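Local coordinates for DyP2 (Amycolatopsis sp. ATCC 39116, PDB 4G2C), which is a haem-containing dye peroxidase that probably uses hydrogen peroxide to oxidise dyes and other substrates, and was identified in a lignin-reactive bacterium, at residues Thr68-Gly73 and Val193-Glu198; Arg81-Gly86 and Leu188-Val193. All coordinates share one frame; numbering follows the deposited sequence.

How the contacts relate
Both contacts lie in the DyP dimeric alpha+beta barrel domain, on the same side of the chain's centre, with their own centres about 12 Å apart. Contact 1 pairs two neighbouring strands of an antiparallel sheet, 66-74 and 193-205. Contact 2 sets helix 77-88 against the loop that links helix 175-188 to strand 193-205. Along the chain the order is strand 66-74, helix 77-88, then the loop and strand 193-205, so contact 2 falls between the two strands of contact 1. V193 belongs to both. L72 CD1 lies 3.6 Å from F83 CE2, which makes the packing continuous. Together they join helix 77-88 to one face of the sheet.

Contact 1. Residues Thr68-Gly73 and Val193-Glu198; sequences TVLFLG and VTVVGE
F71 pairs with both V196 and G197 in a classic beta bulge between two antiparallel strands of the ferredoxin-like sheet found in DyP-type peroxidases. F71 N donates to G197 O at 2.9 Å. V196 N returns a more bent bond to F71 O (139°). Beyond the bulge the register has shifted by one residue, and G73 and T194 exchange two backbone bonds. The two segments run antiparallel but twisted, their N-to-C directions 133° apart.

The tight part runs along the backbones. E198 CA comes to 3.1 Å from V69 O, and L72 CA lies equally close to T194 O, both as CA-H...O contacts. V196 CG1 sits 3.6 Å from G73 N, lying over the bare glycine backbone. On the face of L70 and L72, the two methyls of L72 divide their work. CD1 meets V193 CG1 at 4.0 Å, and CD2 crosses toward V195 CG2. On the other face the F71 ring meets F273 edge to face.

The loose side is confined to the carboxylate end of E198, a solvent-exposed residue. The E198 chain is extended, with CG anti to the backbone N (chi1 172°). This lays it side by side with L70, pointing the same way. The carboxylate therefore meets carbon, not a donor, on segment 68-73. L70 CD2 is 3.6 Å from E198 CD, and E198 OE2 lies 3.8 Å from T68 CG2.

Contact 2. Residues Arg81-Gly86 and Leu188-Val193; sequences RTFLNG and LRPASV
F83 is the bump of this contact, and the loop 188-193 forms the hollow that receives it. The loop closes with a type I turn from P190 to V193 and curves round the ring of F83. With CG anti to the backbone N (chi1 -178°), the ring reaches out from helix 77-88 into that curve. R189 CG lies over one ring face, 4.1 Å above the plane and offset toward the rim. R189 CB and CA approach CE1 of the same ring. P190 CD sits 3.9 Å from F83 CD1, and V193 CG1 lies 4.0 Å from F83 CE2. L188 O comes to 3.4 Å from F83 CD1, obliquely to the ring.

A second, smaller fit lies one helical turn on. G86 has no side chain, which lets L188 CD1 rest 3.5 Å from G86 O. With F83 cut back to an alanine, the loop's curve would probably stand unfilled, and R189 CG, P190 CD and V193 CG1 would lose the ring they share.

R189 bends at chi3, and its guanidinium turns away from the helix. NH1 bonds V193 O at 2.7 Å, nearly in the guanidinium plane, and NH2 makes a salt bridge to E186 of helix 175-188. No hydrogen bond joins segment 81-86 to the loop. They fit mostly carbon on carbon, with two carbonyl oxygens resting on carbon, while R189 bonds away from helix 77-88.

Contact 1. Residues Thr68-Gly73 and Val193-Glu198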
loop_
_atom_site.group_PDB
_atom_site.type_symbol
_atom_site.label_atom_id
_atom_site.label_comp_id
_atom_site.label_asym_id
_atom_site.label_seq_id
_atom_site.Cartn_x
_atom_site.Cartn_y
_atom_site.Cartn_z
ATOM N N THR A 68 7.463 8.488 11.292
ATOM C CA THR A 68 8.815 8.028 11.578
ATOM C C THR A 68 8.817 6.506 11.589
ATOM O O THR A 68 7.975 5.902 12.241
ATOM C CB THR A 68 9.311 8.565 12.951
ATOM O OG1 THR A 68 9.843 9.886 12.782
ATOM C CG2 THR A 68 10.394 7.655 13.536
ATOM N N VAL A 69 9.734 5.896 10.835
ATOM C CA VAL A 69 9.878 4.440 10.776
ATOM C C VAL A 69 11.205 4.050 11.411
ATOM O O VAL A 69 12.245 4.594 11.043
ATOM C CB VAL A 69 9.915 3.921 9.321
ATOM C CG1 VAL A 69 9.947 2.413 9.299
ATOM C CG2 VAL A 69 8.729 4.452 8.504
ATOM N N LEU A 70 11.169 3.104 12.348
ATOM C CA LEU A 70 12.364 2.665 13.061
ATOM C C LEU A 70 12.530 1.159 12.937
ATOM O O LEU A 70 11.660 0.402 13.353
ATOM C CB LEU A 70 12.280 3.058 14.535
ATOM C CG LEU A 70 12.242 4.551 14.891
ATOM C CD1 LEU A 70 12.076 4.723 16.396
ATOM C CD2 LEU A 70 13.499 5.279 14.401
ATOM N N PHE A 71 13.633 0.726 12.339
ATOM C CA PHE A 71 13.960 -0.691 12.274
ATOM C C PHE A 71 14.916 -1.031 13.402
ATOM O O PHE A 71 15.896 -0.323 13.625
ATOM C CB PHE A 71 14.567 -1.041 10.922
ATOM C CG PHE A 71 13.695 -0.655 9.762
ATOM C CD1 PHE A 71 12.470 -1.286 9.558
ATOM C CD2 PHE A 71 14.083 0.344 8.890
ATOM C CE1 PHE A 71 11.656 -0.931 8.499
ATOM C CE2 PHE A 71 13.266 0.715 7.834
ATOM C CZ PHE A 71 12.051 0.076 7.634
ATOM N N LEU A 72 14.618 -2.100 14.128
ATOM C CA LEU A 72 15.350 -2.421 15.351
ATOM C C LEU A 72 16.115 -3.731 15.224
ATOM O O LEU A 72 15.773 -4.584 14.392
ATOM C CB LEU A 72 14.379 -2.525 16.521
ATOM C CG LEU A 72 13.417 -1.355 16.740
ATOM C CD1 LEU A 72 12.560 -1.602 17.969
ATOM C CD2 LEU A 72 14.152 -0.018 16.842
ATOM N N GLY A 73 17.147 -3.879 16.058
ATOM C CA GLY A 73 17.869 -5.138 16.221
ATOM C C GLY A 73 17.853 -5.530 17.694
ATOM O O GLY A 73 18.054 -4.684 18.551
ATOM N N VAL A 193 18.832 -2.916 22.387
ATOM C CA VAL A 193 17.873 -2.772 21.301
ATOM C C VAL A 193 18.378 -1.630 20.452
ATOM O O VAL A 193 18.214 -0.466 20.797
ATOM C CB VAL A 193 16.445 -2.474 21.792
ATOM C CG1 VAL A 193 15.542 -2.133 20.609
ATOM C CG2 VAL A 193 15.882 -3.669 22.562
ATOM N N THR A 194 19.029 -1.976 19.356
ATOM C CA THR A 194 19.610 -0.975 18.492
ATOM C C THR A 194 18.646 -0.549 17.393
ATOM O O THR A 194 17.736 -1.294 16.989
ATOM C CB THR A 194 20.910 -1.476 17.864
ATOM O OG1 THR A 194 20.685 -2.774 17.300
ATOM C CG2 THR A 194 22.014 -1.578 18.936
ATOM N N VAL A 195 18.845 0.677 16.937
ATOM C CA VAL A 195 18.179 1.163 15.757
ATOM C C VAL A 195 19.096 0.949 14.564
ATOM O O VAL A 195 20.086 1.657 14.412
ATOM C CB VAL A 195 17.909 2.651 15.889
ATOM C CG1 VAL A 195 17.209 3.153 14.639
ATOM C CG2 VAL A 195 17.095 2.916 17.141
ATOM N N VAL A 196 18.773 -0.019 13.714
ATOM C CA VAL A 196 19.630 -0.317 12.578
ATOM C C VAL A 196 19.309 0.560 11.384
ATOM O O VAL A 196 20.072 0.602 10.416
ATOM C CB VAL A 196 19.519 -1.793 12.148
ATOM C CG1 VAL A 196 19.186 -2.681 13.340
ATOM C CG2 VAL A 196 18.475 -1.953 11.059
ATOM N N GLY A 197 18.177 1.257 11.444
ATOM C CA GLY A 197 17.726 2.064 10.322
ATOM C C GLY A 197 16.496 2.878 10.643
ATOM O O GLY A 197 15.717 2.511 11.522
ATOM N N GLU A 198 16.318 3.983 9.923
ATOM C CA GLU A 198 15.172 4.862 10.123
ATOM C C GLU A 198 14.718 5.450 8.789
ATOM O O GLU A 198 15.524 5.613 7.884
ATOM C CB GLU A 198 15.535 5.983 11.098
ATOM C CG GLU A 198 14.478 7.066 11.243
ATOM C CD GLU A 198 14.720 7.994 12.441
ATOM O OE1 GLU A 198 15.729 7.818 13.161
ATOM O OE2 GLU A 198 13.894 8.909 12.654
#

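Contact 2. Residues Arg81-Gly86 and Leu188-Val193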
loop_
_atom_site.group_PDB
_atom_site.type_symbol
_atom_site.label_atom_id
_atom_site.label_comp_id
_atom_site.label_asym_id
_atom_site.label_seq_id
_atom_site.Cartn_x
_atom_site.Cartn_y
_atom_site.Cartn_z
ATOM N N ARG A 81 12.036 -8.376 25.232
ATOM C CA ARG A 81 10.724 -8.669 25.794
ATOM C C ARG A 81 10.274 -7.579 26.758
ATOM O O ARG A 81 9.101 -7.199 26.794
ATOM C CB ARG A 81 10.734 -10.027 26.499
ATOM C CG ARG A 81 11.076 -11.167 25.552
ATOM C CD ARG A 81 11.211 -12.505 26.264
ATOM N NE ARG A 81 9.918 -13.089 26.603
ATOM C CZ ARG A 81 9.493 -14.275 26.177
ATOM N NH1 ARG A 81 10.262 -15.017 25.391
ATOM N NH2 ARG A 81 8.292 -14.721 26.542
ATOM N N THR A 82 11.208 -7.068 27.542
ATOM C CA THR A 82 10.882 -5.989 28.456
ATOM C C THR A 82 10.518 -4.723 27.652
ATOM O O THR A 82 9.516 -4.065 27.923
ATOM C CB THR A 82 12.038 -5.756 29.445
ATOM O OG1 THR A 82 12.268 -6.966 30.173
ATOM C CG2 THR A 82 11.727 -4.610 30.426
ATOM N N PHE A 83 11.322 -4.406 26.646
ATOM C CA PHE A 83 11.049 -3.258 25.780
ATOM C C PHE A 83 9.651 -3.325 25.161
ATOM O O PHE A 83 8.833 -2.409 25.333
ATOM C CB PHE A 83 12.107 -3.176 24.683
ATOM C CG PHE A 83 11.945 -2.001 23.749
ATOM C CD1 PHE A 83 11.830 -0.712 24.244
ATOM C CD2 PHE A 83 11.946 -2.193 22.370
ATOM C CE1 PHE A 83 11.700 0.372 23.396
ATOM C CE2 PHE A 83 11.821 -1.115 21.506
ATOM C CZ PHE A 83 11.694 0.173 22.021
ATOM N N LEU A 84 9.374 -4.409 24.440
ATOM C CA LEU A 84 8.053 -4.607 23.853
ATOM C C LEU A 84 6.949 -4.430 24.889
ATOM O O LEU A 84 5.964 -3.733 24.641
ATOM C CB LEU A 84 7.971 -5.973 23.189
ATOM C CG LEU A 84 8.902 -6.029 21.969
ATOM C CD1 LEU A 84 9.097 -7.443 21.478
ATOM C CD2 LEU A 84 8.345 -5.158 20.871
ATOM N N ASN A 85 7.133 -5.022 26.063
ATOM C CA ASN A 85 6.142 -4.902 27.122
ATOM C C ASN A 85 5.843 -3.431 27.413
ATOM O O ASN A 85 4.695 -3.042 27.579
ATOM C CB ASN A 85 6.637 -5.620 28.380
ATOM C CG ASN A 85 5.522 -5.934 29.352
ATOM O OD1 ASN A 85 5.287 -5.190 30.301
ATOM N ND2 ASN A 85 4.822 -7.042 29.119
ATOM N N GLY A 86 6.890 -2.611 27.450
ATOM C CA GLY A 86 6.740 -1.197 27.729
ATOM C C GLY A 86 6.072 -0.454 26.586
ATOM O O GLY A 86 5.293 0.472 26.799
ATOM N N LEU A 188 12.217 4.341 27.005
ATOM C CA LEU A 188 12.064 2.913 27.316
ATOM C C LEU A 188 13.122 2.008 26.680
ATOM O O LEU A 188 13.214 0.819 27.007
ATOM C CB LEU A 188 10.677 2.416 26.895
ATOM C CG LEU A 188 9.461 2.967 27.646
ATOM C CD1 LEU A 188 8.169 2.491 26.989
ATOM C CD2 LEU A 188 9.491 2.560 29.120
ATOM N N ARG A 189 13.915 2.548 25.765
ATOM C CA ARG A 189 14.786 1.678 24.985
ATOM C C ARG A 189 16.111 1.351 25.669
ATOM O O ARG A 189 16.894 2.247 25.985
ATOM C CB ARG A 189 15.031 2.245 23.593
ATOM C CG ARG A 189 15.681 1.251 22.665
ATOM C CD ARG A 189 16.083 1.917 21.372
ATOM N NE ARG A 189 16.878 3.113 21.632
ATOM C CZ ARG A 189 18.204 3.119 21.746
ATOM N NH1 ARG A 189 18.893 1.992 21.614
ATOM N NH2 ARG A 189 18.847 4.255 21.987
ATOM N N PRO A 190 16.364 0.052 25.891
ATOM C CA PRO A 190 17.640 -0.412 26.440
ATOM C C PRO A 190 18.721 -0.393 25.362
ATOM O O PRO A 190 18.412 -0.372 24.163
ATOM C CB PRO A 190 17.331 -1.851 26.842
ATOM C CG PRO A 190 16.294 -2.282 25.827
ATOM C CD PRO A 190 15.450 -1.065 25.592
ATOM N N ALA A 191 19.977 -0.420 25.794
ATOM C CA ALA A 191 21.118 -0.354 24.886
ATOM C C ALA A 191 21.239 -1.555 23.940
ATOM O O ALA A 191 21.808 -1.434 22.850
ATOM C CB ALA A 191 22.397 -0.175 25.678
ATOM N N SER A 192 20.705 -2.705 24.344
ATOM C CA SER A 192 20.757 -3.910 23.507
ATOM C C SER A 192 19.681 -3.940 22.413
ATOM O O SER A 192 19.591 -4.905 21.637
ATOM C CB SER A 192 20.571 -5.143 24.373
ATOM O OG SER A 192 19.304 -5.085 24.991
ATOM N N VAL A 193 18.832 -2.916 22.387
ATOM C CA VAL A 193 17.873 -2.772 21.301
ATOM C C VAL A 193 18.378 -1.630 20.452
ATOM O O VAL A 193 18.214 -0.466 20.797
ATOM C CB VAL A 193 16.445 -2.474 21.792
ATOM C CG1 VAL A 193 15.542 -2.133 20.609
ATOM C CG2 VAL A 193 15.882 -3.669 22.562
#